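Local coordinates for protein kinase containing Z-DNA binding domains (Danio rerio, PDB 4LB6) that binds left-handed Z-DNA through the winged helix-turn-helix Zalpha domain of this chain and, as a GCN2-subfamily kinase, probably phosphorylates eIF2alpha, at residues 14-19 and 43-48; 18-23 and 29-34. All coordinates share one frame; numbering follows the deposited sequence.

Interaction 1: 14-19 and 43-48; sequences MRICDY and NRHLYS. With nucleotides of chain B.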
# COMPACT_ATOMS: atom_id res chain seq x y z
N MET A 14 26.99 -1.13 3.42
CA MET A 14 27.43 -1.86 4.61
C MET A 14 26.27 -2.08 5.57
O MET A 14 26.10 -3.18 6.15
CB MET A 14 28.58 -1.10 5.31
CG MET A 14 28.88 -1.64 6.70
SD MET A 14 30.26 -0.75 7.45
CE MET A 14 31.43 -0.78 6.10
N ARG A 15 25.46 -1.04 5.76
CA ARG A 15 24.34 -1.12 6.70
C ARG A 15 23.25 -2.12 6.23
O ARG A 15 22.67 -2.86 7.03
CB ARG A 15 23.75 0.27 6.97
CG ARG A 15 24.62 1.13 7.97
CD ARG A 15 24.00 2.56 8.15
NE ARG A 15 22.73 2.49 8.89
CZ ARG A 15 21.63 3.23 8.68
NH1 ARG A 15 21.57 4.17 7.72
NH2 ARG A 15 20.58 3.03 9.46
N ILE A 16 23.03 -2.18 4.93
CA ILE A 16 22.10 -3.16 4.38
C ILE A 16 22.62 -4.57 4.58
O ILE A 16 21.88 -5.47 5.02
CB ILE A 16 21.87 -2.91 2.88
CG1 ILE A 16 21.06 -1.60 2.75
CG2 ILE A 16 21.02 -4.10 2.26
CD1 ILE A 16 20.95 -1.00 1.28
N CYS A 17 23.90 -4.77 4.28
CA CYS A 17 24.45 -6.10 4.35
C CYS A 17 24.51 -6.53 5.81
O CYS A 17 24.36 -7.71 6.14
CB CYS A 17 25.85 -6.14 3.75
SG CYS A 17 25.78 -6.08 1.92
N ASP A 18 24.73 -5.56 6.67
CA ASP A 18 24.81 -5.90 8.10
C ASP A 18 23.43 -6.31 8.64
O ASP A 18 23.30 -7.20 9.46
CB ASP A 18 25.36 -4.70 8.85
CG ASP A 18 25.49 -4.96 10.33
OD1 ASP A 18 26.46 -5.60 10.78
OD2 ASP A 18 24.58 -4.49 11.04
N TYR A 19 22.40 -5.62 8.16
CA TYR A 19 21.03 -6.03 8.47
C TYR A 19 20.75 -7.50 8.04
O TYR A 19 20.24 -8.34 8.84
CB TYR A 19 20.01 -5.04 7.85
CG TYR A 19 18.60 -5.38 8.25
CD1 TYR A 19 17.90 -6.35 7.58
CD2 TYR A 19 18.00 -4.78 9.35
CE1 TYR A 19 16.63 -6.71 7.97
CE2 TYR A 19 16.69 -5.13 9.72
CZ TYR A 19 16.05 -6.10 9.05
OH TYR A 19 14.76 -6.50 9.41
N ASN A 43 16.29 -0.39 -2.21
CA ASN A 43 16.20 -1.26 -3.38
C ASN A 43 17.31 -0.98 -4.40
O ASN A 43 17.82 -1.93 -5.01
CB ASN A 43 14.82 -1.19 -4.10
CG ASN A 43 13.89 -2.31 -3.71
OD1 ASN A 43 14.33 -3.40 -3.35
ND2 ASN A 43 12.56 -2.05 -3.81
N ARG A 44 17.65 0.30 -4.66
CA ARG A 44 18.72 0.61 -5.63
C ARG A 44 19.97 -0.17 -5.20
O ARG A 44 20.65 -0.84 -6.03
CB ARG A 44 19.02 2.15 -5.65
CG ARG A 44 20.30 2.63 -6.39
CD ARG A 44 20.43 4.18 -6.26
NE ARG A 44 19.10 4.76 -6.44
CZ ARG A 44 18.49 5.58 -5.59
NH1 ARG A 44 19.11 6.03 -4.52
NH2 ARG A 44 17.25 5.98 -5.84
N HIS A 45 20.29 -0.07 -3.91
CA HIS A 45 21.51 -0.75 -3.43
C HIS A 45 21.40 -2.27 -3.40
O HIS A 45 22.41 -2.93 -3.63
CB HIS A 45 21.95 -0.15 -2.08
CG HIS A 45 22.51 1.23 -2.25
ND1 HIS A 45 23.76 1.47 -2.80
CD2 HIS A 45 21.97 2.45 -2.01
CE1 HIS A 45 23.98 2.77 -2.85
NE2 HIS A 45 22.91 3.39 -2.36
N LEU A 46 20.21 -2.83 -3.10
CA LEU A 46 20.07 -4.29 -3.13
C LEU A 46 20.33 -4.82 -4.54
O LEU A 46 21.06 -5.82 -4.72
CB LEU A 46 18.65 -4.68 -2.70
CG LEU A 46 18.48 -4.66 -1.17
CD1 LEU A 46 16.96 -4.78 -0.84
CD2 LEU A 46 19.21 -5.79 -0.49
N TYR A 47 19.73 -4.15 -5.53
CA TYR A 47 19.90 -4.60 -6.94
C TYR A 47 21.36 -4.46 -7.35
O TYR A 47 21.94 -5.36 -7.99
CB TYR A 47 18.94 -3.89 -7.92
CG TYR A 47 17.57 -4.55 -7.85
CD1 TYR A 47 16.59 -4.11 -6.94
CD2 TYR A 47 17.31 -5.72 -8.60
CE1 TYR A 47 15.35 -4.76 -6.83
CE2 TYR A 47 16.08 -6.38 -8.52
CZ TYR A 47 15.11 -5.93 -7.62
OH TYR A 47 13.87 -6.58 -7.57
N SER A 48 21.98 -3.35 -6.97
CA SER A 48 23.45 -3.20 -7.19
C SER A 48 24.32 -4.26 -6.50
O SER A 48 25.31 -4.75 -7.08
CB SER A 48 23.92 -1.81 -6.74
OG SER A 48 25.33 -1.77 -6.80
P DG B 5 11.57 1.08 -5.67
OP1 DG B 5 11.27 0.34 -4.44
OP2 DG B 5 11.37 2.57 -5.81
O5' DG B 5 13.05 0.72 -6.09
C5' DG B 5 13.72 1.37 -7.27
C4' DG B 5 15.02 0.67 -7.59
O4' DG B 5 14.82 -0.72 -7.89
C3' DG B 5 15.65 1.24 -8.90
O3' DG B 5 16.56 2.24 -8.41
C2' DG B 5 16.41 0.06 -9.44
C1' DG B 5 15.71 -1.19 -8.92
N9 DG B 5 14.84 -1.93 -9.84
C8 DG B 5 14.95 -3.27 -10.09
N7 DG B 5 14.01 -3.76 -10.87
C5 DG B 5 13.25 -2.65 -11.23
C6 DG B 5 12.07 -2.60 -12.03
O6 DG B 5 11.51 -3.53 -12.61
N1 DG B 5 11.51 -1.32 -12.10
C2 DG B 5 12.03 -0.24 -11.40
N2 DG B 5 11.36 0.94 -11.53
N3 DG B 5 13.15 -0.33 -10.62
C4 DG B 5 13.69 -1.55 -10.56
P DC B 4 10.71 -4.91 -6.13
OP1 DC B 4 12.09 -5.55 -6.06
OP2 DC B 4 10.24 -4.10 -4.92
O5' DC B 4 10.78 -3.99 -7.37
C5' DC B 4 11.90 -3.01 -7.59
C4' DC B 4 11.44 -1.62 -7.97
O4' DC B 4 10.71 -1.75 -9.25
C3' DC B 4 10.45 -0.98 -6.97
O3' DC B 4 10.67 0.45 -6.83
C2' DC B 4 9.06 -1.24 -7.67
C1' DC B 4 9.51 -1.03 -9.11
N1 DC B 4 8.53 -1.66 -10.02
C2 DC B 4 7.50 -0.89 -10.52
O2 DC B 4 7.45 0.29 -10.25
N3 DC B 4 6.55 -1.48 -11.30
C4 DC B 4 6.63 -2.80 -11.54
N4 DC B 4 5.62 -3.28 -12.36
C5 DC B 4 7.64 -3.63 -10.99
C6 DC B 4 8.56 -3.01 -10.23
P DC B 6 16.70 3.69 -9.10
OP1 DC B 6 18.12 4.12 -9.01
OP2 DC B 6 15.66 4.65 -8.78
O5' DC B 6 16.54 3.34 -10.69
C5' DC B 6 17.00 4.36 -11.61
C4' DC B 6 15.94 4.38 -12.76
O4' DC B 6 16.00 3.14 -13.51
C3' DC B 6 14.48 4.65 -12.35
O3' DC B 6 13.91 5.56 -13.29
C2' DC B 6 13.86 3.25 -12.55
C1' DC B 6 14.68 2.78 -13.75
N1 DC B 6 14.64 1.32 -13.88
C2 DC B 6 13.59 0.80 -14.64
O2 DC B 6 12.76 1.60 -15.09
N3 DC B 6 13.48 -0.52 -14.78
C4 DC B 6 14.41 -1.30 -14.27
N4 DC B 6 14.32 -2.61 -14.43
C5 DC B 6 15.50 -0.80 -13.50
C6 DC B 6 15.61 0.55 -13.35
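Ile16 reaches from helix 10-23 with both branches onto helix 39-51. Its CG2 lies 3.7 Å from Leu46 CD2, while CD1 ends 3.6 Å from His45 CB and crosses that side chain at roughly a right angle. Branched aliphatic residues suit this buried seam, where no hydrogen bond joins the segments. With CG of His45 anti to the carbonyl carbon (chi1 -71°), the imidazole is placed where ND1 is hydrogen-bonded to Glu13 of helix 10-23.

Helix 39-51 is the recognition helix of the winged helix-turn-helix Zalpha domain, and the residues interleaved with this apolar face contact the Z-DNA strand of chain B, phosphates and one guanine base. Asn43 ND2 gives a nearly straight bond to DG5 OP1 (2.8 Å, 165°) and a weak one to DC4 OP2. Arg44 bends at chi3 to send NE to DC6 OP1 at 2.8 Å; its NH2 also pairs with Glu38 of the second subunit. Tyr47 does two jobs: DG5 C8 sits 3.4 Å above the ring plane, over its centre, and its OH donates to DC4 OP1 at 2.6 Å. Trp67 meets the Tyr47 ring edge-to-face from the wing and probably helps to set its orientation.

Interaction 2: 18-23 and 29-34; sequences DYLRRH and QDIFKE. With nucleotides of chain C; nucleotides of chain D.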
# COMPACT_ATOMS: atom_id res chain seq x y z
N ASP A 18 24.73 -5.56 6.67
CA ASP A 18 24.81 -5.90 8.10
C ASP A 18 23.43 -6.31 8.64
O ASP A 18 23.30 -7.20 9.46
CB ASP A 18 25.36 -4.70 8.85
CG ASP A 18 25.49 -4.96 10.33
OD1 ASP A 18 26.46 -5.60 10.78
OD2 ASP A 18 24.58 -4.49 11.04
N TYR A 19 22.40 -5.62 8.16
CA TYR A 19 21.03 -6.03 8.47
C TYR A 19 20.75 -7.50 8.04
O TYR A 19 20.24 -8.34 8.84
CB TYR A 19 20.01 -5.04 7.85
CG TYR A 19 18.60 -5.38 8.25
CD1 TYR A 19 17.90 -6.35 7.58
CD2 TYR A 19 18.00 -4.78 9.35
CE1 TYR A 19 16.63 -6.71 7.97
CE2 TYR A 19 16.69 -5.13 9.72
CZ TYR A 19 16.05 -6.10 9.05
OH TYR A 19 14.76 -6.50 9.41
N LEU A 20 21.09 -7.80 6.80
CA LEU A 20 20.94 -9.16 6.30
C LEU A 20 21.82 -10.17 7.08
O LEU A 20 21.39 -11.28 7.32
CB LEU A 20 21.23 -9.23 4.81
CG LEU A 20 20.23 -8.45 3.91
CD1 LEU A 20 20.72 -8.47 2.49
CD2 LEU A 20 18.78 -8.95 3.98
N ARG A 21 23.03 -9.78 7.45
CA ARG A 21 23.86 -10.70 8.26
C ARG A 21 23.16 -11.10 9.55
O ARG A 21 23.19 -12.27 9.94
CB ARG A 21 25.23 -10.10 8.60
CG ARG A 21 26.10 -11.04 9.43
CD ARG A 21 27.38 -10.34 9.75
NE ARG A 21 27.13 -9.14 10.55
CZ ARG A 21 26.92 -9.15 11.85
NH1 ARG A 21 26.94 -10.30 12.55
NH2 ARG A 21 26.70 -7.99 12.48
N ARG A 22 22.55 -10.12 10.22
CA ARG A 22 21.90 -10.38 11.50
C ARG A 22 20.51 -10.99 11.36
O ARG A 22 20.05 -11.72 12.26
CB ARG A 22 21.77 -9.10 12.32
CG ARG A 22 23.11 -8.39 12.59
CD ARG A 22 22.93 -7.16 13.49
NE ARG A 22 21.68 -6.44 13.21
CZ ARG A 22 21.58 -5.41 12.37
NH1 ARG A 22 22.65 -4.97 11.74
NH2 ARG A 22 20.41 -4.80 12.16
N HIS A 23 19.81 -10.69 10.28
CA HIS A 23 18.42 -11.11 10.19
C HIS A 23 18.13 -12.23 9.23
O HIS A 23 17.03 -12.77 9.27
CB HIS A 23 17.51 -9.97 9.81
CG HIS A 23 17.19 -9.05 10.93
ND1 HIS A 23 18.02 -8.02 11.31
CD2 HIS A 23 16.10 -8.97 11.73
CE1 HIS A 23 17.46 -7.35 12.31
NE2 HIS A 23 16.30 -7.91 12.58
N GLN A 29 11.09 -3.93 2.79
CA GLN A 29 10.31 -3.22 3.77
C GLN A 29 10.92 -3.38 5.18
O GLN A 29 11.09 -2.39 5.93
CB GLN A 29 8.85 -3.69 3.71
CG GLN A 29 8.05 -3.15 2.48
CD GLN A 29 8.28 -3.93 1.17
OE1 GLN A 29 8.91 -4.98 1.16
NE2 GLN A 29 7.73 -3.42 0.07
N ASP A 30 11.32 -4.63 5.50
CA ASP A 30 12.10 -4.95 6.70
C ASP A 30 13.28 -4.01 6.90
O ASP A 30 13.50 -3.45 7.97
CB ASP A 30 12.62 -6.41 6.64
CG ASP A 30 11.52 -7.44 6.79
OD1 ASP A 30 10.53 -7.09 7.49
OD2 ASP A 30 11.61 -8.57 6.22
N ILE A 31 14.05 -3.87 5.83
CA ILE A 31 15.35 -3.19 5.88
C ILE A 31 15.16 -1.65 5.96
O ILE A 31 15.73 -0.98 6.84
CB ILE A 31 16.16 -3.50 4.63
CG1 ILE A 31 16.41 -5.01 4.53
CG2 ILE A 31 17.50 -2.78 4.69
CD1 ILE A 31 16.86 -5.46 3.09
N PHE A 32 14.31 -1.07 5.10
CA PHE A 32 14.24 0.41 5.12
C PHE A 32 13.66 1.00 6.40
O PHE A 32 14.00 2.11 6.80
CB PHE A 32 13.58 1.00 3.80
CG PHE A 32 12.06 1.16 3.83
CD1 PHE A 32 11.45 2.23 4.48
CD2 PHE A 32 11.26 0.28 3.14
CE1 PHE A 32 10.07 2.39 4.49
CE2 PHE A 32 9.87 0.42 3.16
CZ PHE A 32 9.26 1.48 3.83
N LYS A 33 12.74 0.29 7.04
CA LYS A 33 12.17 0.84 8.25
C LYS A 33 13.20 0.81 9.38
O LYS A 33 13.23 1.73 10.19
CB LYS A 33 10.89 0.11 8.69
CG LYS A 33 9.79 0.16 7.65
CD LYS A 33 8.52 -0.66 8.10
CE LYS A 33 7.55 -0.75 6.92
NZ LYS A 33 6.32 -1.52 7.29
N GLU A 34 14.01 -0.24 9.45
CA GLU A 34 14.99 -0.34 10.54
C GLU A 34 16.10 0.68 10.30
O GLU A 34 16.51 1.37 11.22
CB GLU A 34 15.58 -1.75 10.62
CG GLU A 34 16.80 -1.88 11.55
CD GLU A 34 16.58 -2.90 12.64
OE1 GLU A 34 15.41 -3.31 12.85
OE2 GLU A 34 17.58 -3.29 13.29
P DG C 7 5.76 1.06 1.81
OP1 DG C 7 6.85 1.61 1.11
OP2 DG C 7 5.50 -0.38 2.21
O5' DG C 7 5.73 1.86 3.20
C5' DG C 7 4.83 1.50 4.27
C4' DG C 7 4.84 2.57 5.32
O4' DG C 7 4.31 3.77 4.89
C3' DG C 7 3.72 2.13 6.25
O3' DG C 7 4.56 1.44 7.05
C2' DG C 7 3.31 3.36 6.94
C1' DG C 7 3.55 4.41 5.91
N9 DG C 7 2.40 4.90 5.16
C8 DG C 7 2.04 6.22 5.08
N7 DG C 7 1.00 6.43 4.30
C5 DG C 7 0.65 5.15 3.84
C6 DG C 7 -0.44 4.76 2.98
O6 DG C 7 -1.19 5.48 2.39
N1 DG C 7 -0.48 3.40 2.74
C2 DG C 7 0.43 2.53 3.35
N2 DG C 7 0.34 1.24 2.98
N3 DG C 7 1.46 2.85 4.15
C4 DG C 7 1.46 4.19 4.41
P DC D 2 3.77 0.67 8.96
OP1 DC D 2 3.16 1.75 9.83
OP2 DC D 2 4.87 -0.31 9.31
O5' DC D 2 2.61 -0.13 8.14
C5' DC D 2 1.98 -1.16 8.94
C4' DC D 2 0.80 -1.67 8.13
O4' DC D 2 -0.19 -0.60 8.04
C3' DC D 2 1.21 -2.04 6.69
O3' DC D 2 0.52 -3.25 6.33
C2' DC D 2 0.62 -0.89 5.88
C1' DC D 2 -0.62 -0.46 6.69
N1 DC D 2 -1.05 0.95 6.45
C2 DC D 2 -2.13 1.12 5.57
O2 DC D 2 -2.59 0.12 4.98
N3 DC D 2 -2.55 2.35 5.29
C4 DC D 2 -1.98 3.36 5.95
N4 DC D 2 -2.38 4.60 5.66
C5 DC D 2 -0.87 3.22 6.84
C6 DC D 2 -0.46 1.98 7.11
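Tyr19 swings its ring toward helix 28-35 because CG stands anti to the backbone N (chi1 -175°), and Glu34 CG is likewise anti to its own backbone N before the chain bends at chi2 to lie along the ring's edge. Ile31 covers one face: its CA is 4.2 Å from the ring centroid and nearly on the ring normal, a CH-pi contact, and its CG1 packs 3.6 Å from Tyr19 CD1. The imidazole of His23 stacks on the opposite face, so the phenol is sandwiched and its rotation restricted. An aromatic residue fits here because it offers two flat apolar faces. At the ring's edge Glu34 CD comes within 3.7 Å of Tyr19 CE2, the carboxylate plane turned 80° from the ring.

Deeper in, Leu20 CD2 meets Ile31 CD1 at 4.1 Å. Toward solvent, Arg22 NH2 and Glu34 OE2 form a long salt bridge of 3.4 Å at the guanidinium edge; nearby, Asp18 OD1 is salt-bridged to Arg21 NH2. Asp30 turns its carboxylate away from Tyr19, and OD2 accepts a hydrogen bond from Thr27 N.

On the DNA side, Lys33, extended beyond CG, places NZ 2.8 Å from DC2 OP2 of chain D. Helices 10-23 and 28-35, their segments inclined at 117° with axes 10.8 Å apart, are the first two helices of the three-helix bundle in a winged helix-turn-helix domain.

Interactions 1 and 2 both start from helix 10-23, sharing Asp18 and Tyr19, and their centres lie 9 Å apart. Their apolar parts merge: Ile31 CD1 is 4.0 Å from Leu46 CD1, and Leu20 CD1 is 4.3 Å from Leu46 CD2. Ile16 CG1 adds a contact with Ile31 CG2 at 4.2 Å. Helix 10-23 packs against both helices 28-35 and 39-51, the consecutive pair of the helix-turn-helix, in one continuous apolar core. DNA is met on outward faces of both: interaction 1 carries the recognition residues on the Z-DNA strand of chain B, whereas helix 28-35 in interaction 2 touches nucleotides of chains C and D.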